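Local atomic coordinates of DNA repair protein RecO (Deinococcus radiodurans, PDB entry 1U5K), a protein that is probably involved in DNA repair and in recombination by the RecF pathway, and carries a bound zinc ion. Residues G32-I37 and V56-Y61; G44-S49 and A69-A74. All blocks are in the same frame, centred on the assembly; numbering follows the deposited sequence.

Contact 1: residues G32-I37 and V56-Y61; sequences GKLKAI and VGVQVY
Lys33 NZ is gripped by two groups, a salt bridge to Asp100 OD1 and a hydrogen bond to Phe103 O, on one face of strand 32-38, while Leu34 and Ala36 point from the other face toward Val58 and Val60 of strand 55-61. Both strands belong to the N-terminal OB-fold, a curled mixed sheet of order 1-2-3-5-4 whose edge strands 5-17 and 55-61 also pair with each other. Strands 32-38 and 55-61 are not neighbours in that order: strand 69-78 lies between them, and no hydrogen bond joins the two segments directly. Their contact is apolar packing across the concave side of the curved sheet.

The backbones diverge along the contact. Ala36 CA and Val60 CA are 7.7 Å apart, whereas Leu34 CA and Val58 CA are separated by 10.7 Å. Side-chain size matches this spread. Leu34 spans the wider part because its CG stands anti to the backbone N (chi1 174°), which carries the branched end away from its own strand. There CD2 meets Val58 CG2 at 4.4 Å and lies 4.6 Å from Val60 CG1. These are loose van der Waals distances, and the surface buried between the segments is a modest 113 Å².

Strand 69-78 fills the side between them: Ala36 also touches its Val71, and Val58 its Ala74. Backbone bonds of Ile37 with Ala69 and Val71 join strand 32-38 to it. At the narrower part a single methyl suffices, with Ala36 CB 4.2 Å from Val60 CG1.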
loop_
_atom_site.group_PDB
_atom_site.type_symbol
_atom_site.label_atom_id
_atom_site.label_comp_id
_atom_site.label_asym_id
_atom_site.label_seq_id
_atom_site.Cartn_x
_atom_site.Cartn_y
_atom_site.Cartn_z
ATOM N N GLY A 32 16.193 16.622 7.687
ATOM C CA GLY A 32 15.271 16.294 6.620
ATOM C C GLY A 32 15.272 14.809 6.312
ATOM O O GLY A 32 15.977 14.015 6.930
ATOM N N LYS A 33 14.444 14.446 5.340
ATOM C CA LYS A 33 14.405 13.082 4.842
ATOM C C LYS A 33 15.643 12.821 3.994
ATOM O O LYS A 33 16.030 13.713 3.245
ATOM C CB LYS A 33 13.184 12.908 3.950
ATOM C CG LYS A 33 11.803 12.912 4.594
ATOM C CD LYS A 33 10.814 12.611 3.460
ATOM C CE LYS A 33 9.425 13.128 3.707
ATOM N NZ LYS A 33 8.376 12.333 2.986
ATOM N N LEU A 34 16.185 11.605 4.035
ATOM C CA LEU A 34 17.368 11.214 3.286
ATOM C C LEU A 34 17.164 9.826 2.685
ATOM O O LEU A 34 16.827 8.892 3.400
ATOM C CB LEU A 34 18.602 11.189 4.197
ATOM C CG LEU A 34 19.937 10.673 3.652
ATOM C CD1 LEU A 34 20.410 11.487 2.462
ATOM C CD2 LEU A 34 20.974 10.687 4.759
ATOM N N LYS A 35 17.352 9.714 1.374
ATOM C CA LYS A 35 17.401 8.450 0.653
ATOM C C LYS A 35 18.835 8.194 0.200
ATOM O O LYS A 35 19.502 9.091 -0.304
ATOM C CB LYS A 35 16.441 8.473 -0.536
ATOM C CG LYS A 35 16.174 7.103 -1.154
ATOM C CD LYS A 35 14.843 7.044 -1.901
ATOM C CE LYS A 35 14.749 5.823 -2.809
ATOM N NZ LYS A 35 13.679 5.894 -3.847
ATOM N N ALA A 36 19.324 6.982 0.425
ATOM C CA ALA A 36 20.680 6.611 0.061
ATOM C C ALA A 36 20.790 5.107 -0.178
ATOM O O ALA A 36 19.946 4.330 0.263
ATOM C CB ALA A 36 21.638 7.012 1.157
ATOM N N ILE A 37 21.852 4.707 -0.868
ATOM C CA ILE A 37 22.110 3.330 -1.276
ATOM C C ILE A 37 23.450 2.864 -0.716
ATOM O O ILE A 37 24.444 3.571 -0.865
ATOM C CB ILE A 37 22.089 3.207 -2.815
ATOM C CG1 ILE A 37 22.375 1.768 -3.255
ATOM C CG2 ILE A 37 23.113 4.119 -3.498
ATOM C CD1 ILE A 37 21.913 1.497 -4.681
ATOM N N VAL A 56 21.065 5.466 13.089
ATOM C CA VAL A 56 22.400 5.284 12.536
ATOM C C VAL A 56 23.082 6.607 12.228
ATOM O O VAL A 56 22.423 7.605 11.938
ATOM C CB VAL A 56 22.382 4.409 11.281
ATOM C CG1 VAL A 56 21.815 3.045 11.616
ATOM C CG2 VAL A 56 21.610 5.078 10.139
ATOM N N GLY A 57 24.408 6.603 12.320
ATOM C CA GLY A 57 25.269 7.646 11.793
ATOM C C GLY A 57 25.850 7.133 10.487
ATOM O O GLY A 57 26.300 5.991 10.387
ATOM N N VAL A 58 25.759 7.955 9.452
ATOM C CA VAL A 58 26.193 7.564 8.122
ATOM C C VAL A 58 27.028 8.679 7.514
ATOM O O VAL A 58 26.719 9.858 7.666
ATOM C CB VAL A 58 25.033 7.292 7.137
ATOM C CG1 VAL A 58 24.330 5.988 7.478
ATOM C CG2 VAL A 58 24.034 8.435 7.066
ATOM N N GLN A 59 28.090 8.279 6.827
ATOM C CA GLN A 59 28.800 9.170 5.928
ATOM C C GLN A 59 28.286 8.904 4.522
ATOM O O GLN A 59 28.371 7.796 4.008
ATOM C CB GLN A 59 30.304 8.924 6.018
ATOM C CG GLN A 59 31.129 9.850 5.150
ATOM C CD GLN A 59 32.601 9.688 5.436
ATOM O OE1 GLN A 59 33.136 10.411 6.273
ATOM N NE2 GLN A 59 33.236 8.709 4.804
ATOM N N VAL A 60 27.779 9.945 3.880
ATOM C CA VAL A 60 27.214 9.779 2.548
ATOM C C VAL A 60 27.915 10.664 1.529
ATOM O O VAL A 60 28.317 11.791 1.831
ATOM C CB VAL A 60 25.700 10.091 2.457
ATOM C CG1 VAL A 60 24.904 8.950 3.049
ATOM C CG2 VAL A 60 25.353 11.414 3.088
ATOM N N TYR A 61 27.995 10.143 0.312
ATOM C CA TYR A 61 28.597 10.852 -0.812
ATOM C C TYR A 61 27.534 11.148 -1.863
ATOM O O TYR A 61 26.887 10.226 -2.349
ATOM C CB TYR A 61 29.673 9.958 -1.430
ATOM C CG TYR A 61 30.221 10.461 -2.744
ATOM C CD1 TYR A 61 31.172 11.478 -2.766
ATOM C CD2 TYR A 61 29.836 9.893 -3.953
ATOM C CE1 TYR A 61 31.715 11.928 -3.969
ATOM C CE2 TYR A 61 30.351 10.343 -5.153
ATOM C CZ TYR A 61 31.275 11.390 -5.157
ATOM O OH TYR A 61 31.829 11.883 -6.321
#

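Contact 2: residues G44-S49 and A69-A74; sequences GPLSSS and ASVKQA
Leu46 makes the apolar part of this contact, dividing its two methyls between Val71 and Ala74. The CD1 branch approaches Val71 CG1 at 4.4 Å, and CD2 lies at the same distance, 4.4 Å, from Ala74 CB. CD2 also rests 4.1 Å from the backbone N of Ala74, so one branch meets main chain as well as side chain. With chi1 at -40°, CG is anti to the carbonyl carbon of Leu46, and from there the fork reaches across to the strand.

The polar element is internal to 44-49. Ser49 OG donates to Leu46 O over 3.1 Å, tying the end of a short turn, in which residues 47-49 have helical backbone angles, back to its start. The C=O...OG angle is 121°, and OG stands 38° above the carbonyl plane. The same OG packs 3.7 Å from Ala74 CB, a plain van der Waals approach across the contact.

Backbone geometry explains why Val71 and Ala74, three residues apart, both face the loop. Lys72 and Gln73 sit together opposite Gln59 in a classic beta bulge. The extra residue shifts the alternation by one.

In the OB-fold sheet, strand 69-78 runs between strands 32-38 and 55-61; Val71 touches Ala36 and Ala38 on the former, and Ala74 touches Val58 on the latter. The loop joining those two strands thus lies against the strand between them, and is tied further by a hydrogen bond from Arg15 NH1 of strand 5-17 to Ser47 O.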
loop_
_atom_site.group_PDB
_atom_site.type_symbol
_atom_site.label_atom_id
_atom_site.label_comp_id
_atom_site.label_asym_id
_atom_site.label_seq_id
_atom_site.Cartn_x
_atom_site.Cartn_y
_atom_site.Cartn_z
ATOM N N GLY A 44 28.320 -7.206 3.057
ATOM C CA GLY A 44 29.477 -6.576 3.698
ATOM C C GLY A 44 29.181 -6.129 5.136
ATOM O O GLY A 44 28.284 -6.685 5.777
ATOM N N PRO A 45 29.919 -5.148 5.656
ATOM C CA PRO A 45 29.829 -4.764 7.066
ATOM C C PRO A 45 28.622 -3.916 7.485
ATOM O O PRO A 45 28.389 -3.733 8.680
ATOM C CB PRO A 45 31.121 -4.067 7.488
ATOM N N LEU A 46 27.847 -3.420 6.523
ATOM C CA LEU A 46 26.816 -2.414 6.771
ATOM C C LEU A 46 25.387 -2.948 6.853
ATOM O O LEU A 46 24.477 -2.202 7.216
ATOM C CB LEU A 46 26.857 -1.343 5.677
ATOM C CG LEU A 46 28.236 -0.878 5.200
ATOM C CD1 LEU A 46 28.099 0.157 4.088
ATOM C CD2 LEU A 46 29.070 -0.331 6.357
ATOM N N SER A 47 25.202 -4.223 6.528
ATOM C CA SER A 47 23.882 -4.822 6.358
ATOM C C SER A 47 23.019 -4.777 7.613
ATOM O O SER A 47 21.851 -4.376 7.566
ATOM C CB SER A 47 24.016 -6.278 5.909
ATOM O OG SER A 47 22.755 -6.770 5.491
ATOM N N SER A 48 23.606 -5.158 8.741
ATOM C CA SER A 48 22.837 -5.274 9.974
ATOM C C SER A 48 22.492 -3.921 10.591
ATOM O O SER A 48 21.398 -3.763 11.144
ATOM C CB SER A 48 23.598 -6.122 10.991
ATOM O OG SER A 48 24.797 -5.452 11.327
ATOM N N SER A 49 23.413 -2.963 10.492
ATOM C CA SER A 49 23.147 -1.619 10.995
ATOM C C SER A 49 21.992 -0.920 10.270
ATOM O O SER A 49 21.184 -0.261 10.923
ATOM C CB SER A 49 24.395 -0.729 10.998
ATOM O OG SER A 49 24.813 -0.400 9.683
ATOM N N ALA A 69 22.347 9.516 -3.154
ATOM C CA ALA A 69 23.515 9.527 -2.284
ATOM C C ALA A 69 23.918 8.099 -1.939
ATOM O O ALA A 69 23.076 7.218 -1.769
ATOM C CB ALA A 69 23.250 10.322 -1.018
ATOM N N SER A 70 25.224 7.885 -1.841
ATOM C CA SER A 70 25.761 6.559 -1.601
ATOM C C SER A 70 26.324 6.529 -0.183
ATOM O O SER A 70 26.896 7.515 0.262
ATOM C CB SER A 70 26.773 6.222 -2.702
ATOM O OG SER A 70 28.060 6.053 -2.149
ATOM N N VAL A 71 26.110 5.436 0.544
ATOM C CA VAL A 71 26.542 5.299 1.931
ATOM C C VAL A 71 27.955 4.736 1.922
ATOM O O VAL A 71 28.193 3.684 1.335
ATOM C CB VAL A 71 25.661 4.330 2.757
ATOM C CG1 VAL A 71 26.222 4.148 4.160
ATOM C CG2 VAL A 71 24.232 4.815 2.835
ATOM N N LYS A 72 28.884 5.450 2.551
ATOM C CA LYS A 72 30.286 5.051 2.579
ATOM C C LYS A 72 30.589 4.377 3.915
ATOM O O LYS A 72 31.349 3.410 3.969
ATOM C CB LYS A 72 31.187 6.259 2.295
ATOM C CG LYS A 72 31.065 6.787 0.859
ATOM C CD LYS A 72 32.417 7.043 0.160
ATOM C CE LYS A 72 32.350 7.501 -1.312
ATOM N NZ LYS A 72 33.307 8.558 -1.813
ATOM N N GLN A 73 30.014 4.895 4.994
ATOM C CA GLN A 73 30.125 4.265 6.307
ATOM C C GLN A 73 28.814 4.377 7.081
ATOM O O GLN A 73 28.012 5.287 6.883
ATOM C CB GLN A 73 31.236 4.913 7.133
ATOM C CG GLN A 73 32.653 4.684 6.633
ATOM C CD GLN A 73 33.635 5.643 7.275
ATOM O OE1 GLN A 73 33.395 6.115 8.385
ATOM N NE2 GLN A 73 34.737 5.934 6.592
ATOM N N ALA A 74 28.605 3.437 7.995
ATOM C CA ALA A 74 27.406 3.440 8.820
ATOM C C ALA A 74 27.758 2.880 10.189
ATOM O O ALA A 74 28.417 1.849 10.294
ATOM C CB ALA A 74 26.310 2.620 8.160
#

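In the fold
From the N terminus the segments come in the order 32-37, 44-49, 56-61 and 69-74, so the two contacts cross. Contact 1 closes a loop of 18 residues that contains 44-49; contact 2 closes one of 19 that contains 56-61. Their centres are 10 Å apart, and they meet directly in the sheet, where probable hydrogen bonds join Gln59 O to Lys72 N and Tyr61 N to Ser70 O, each at 2.8 Å. Contact 1 ties strand 32-38 to strand 55-61 across the sheet's concave side, while contact 2 ties their connecting loop to strand 69-78. Both belong to the N-terminal OB-fold region, away from the zinc-binding cysteines.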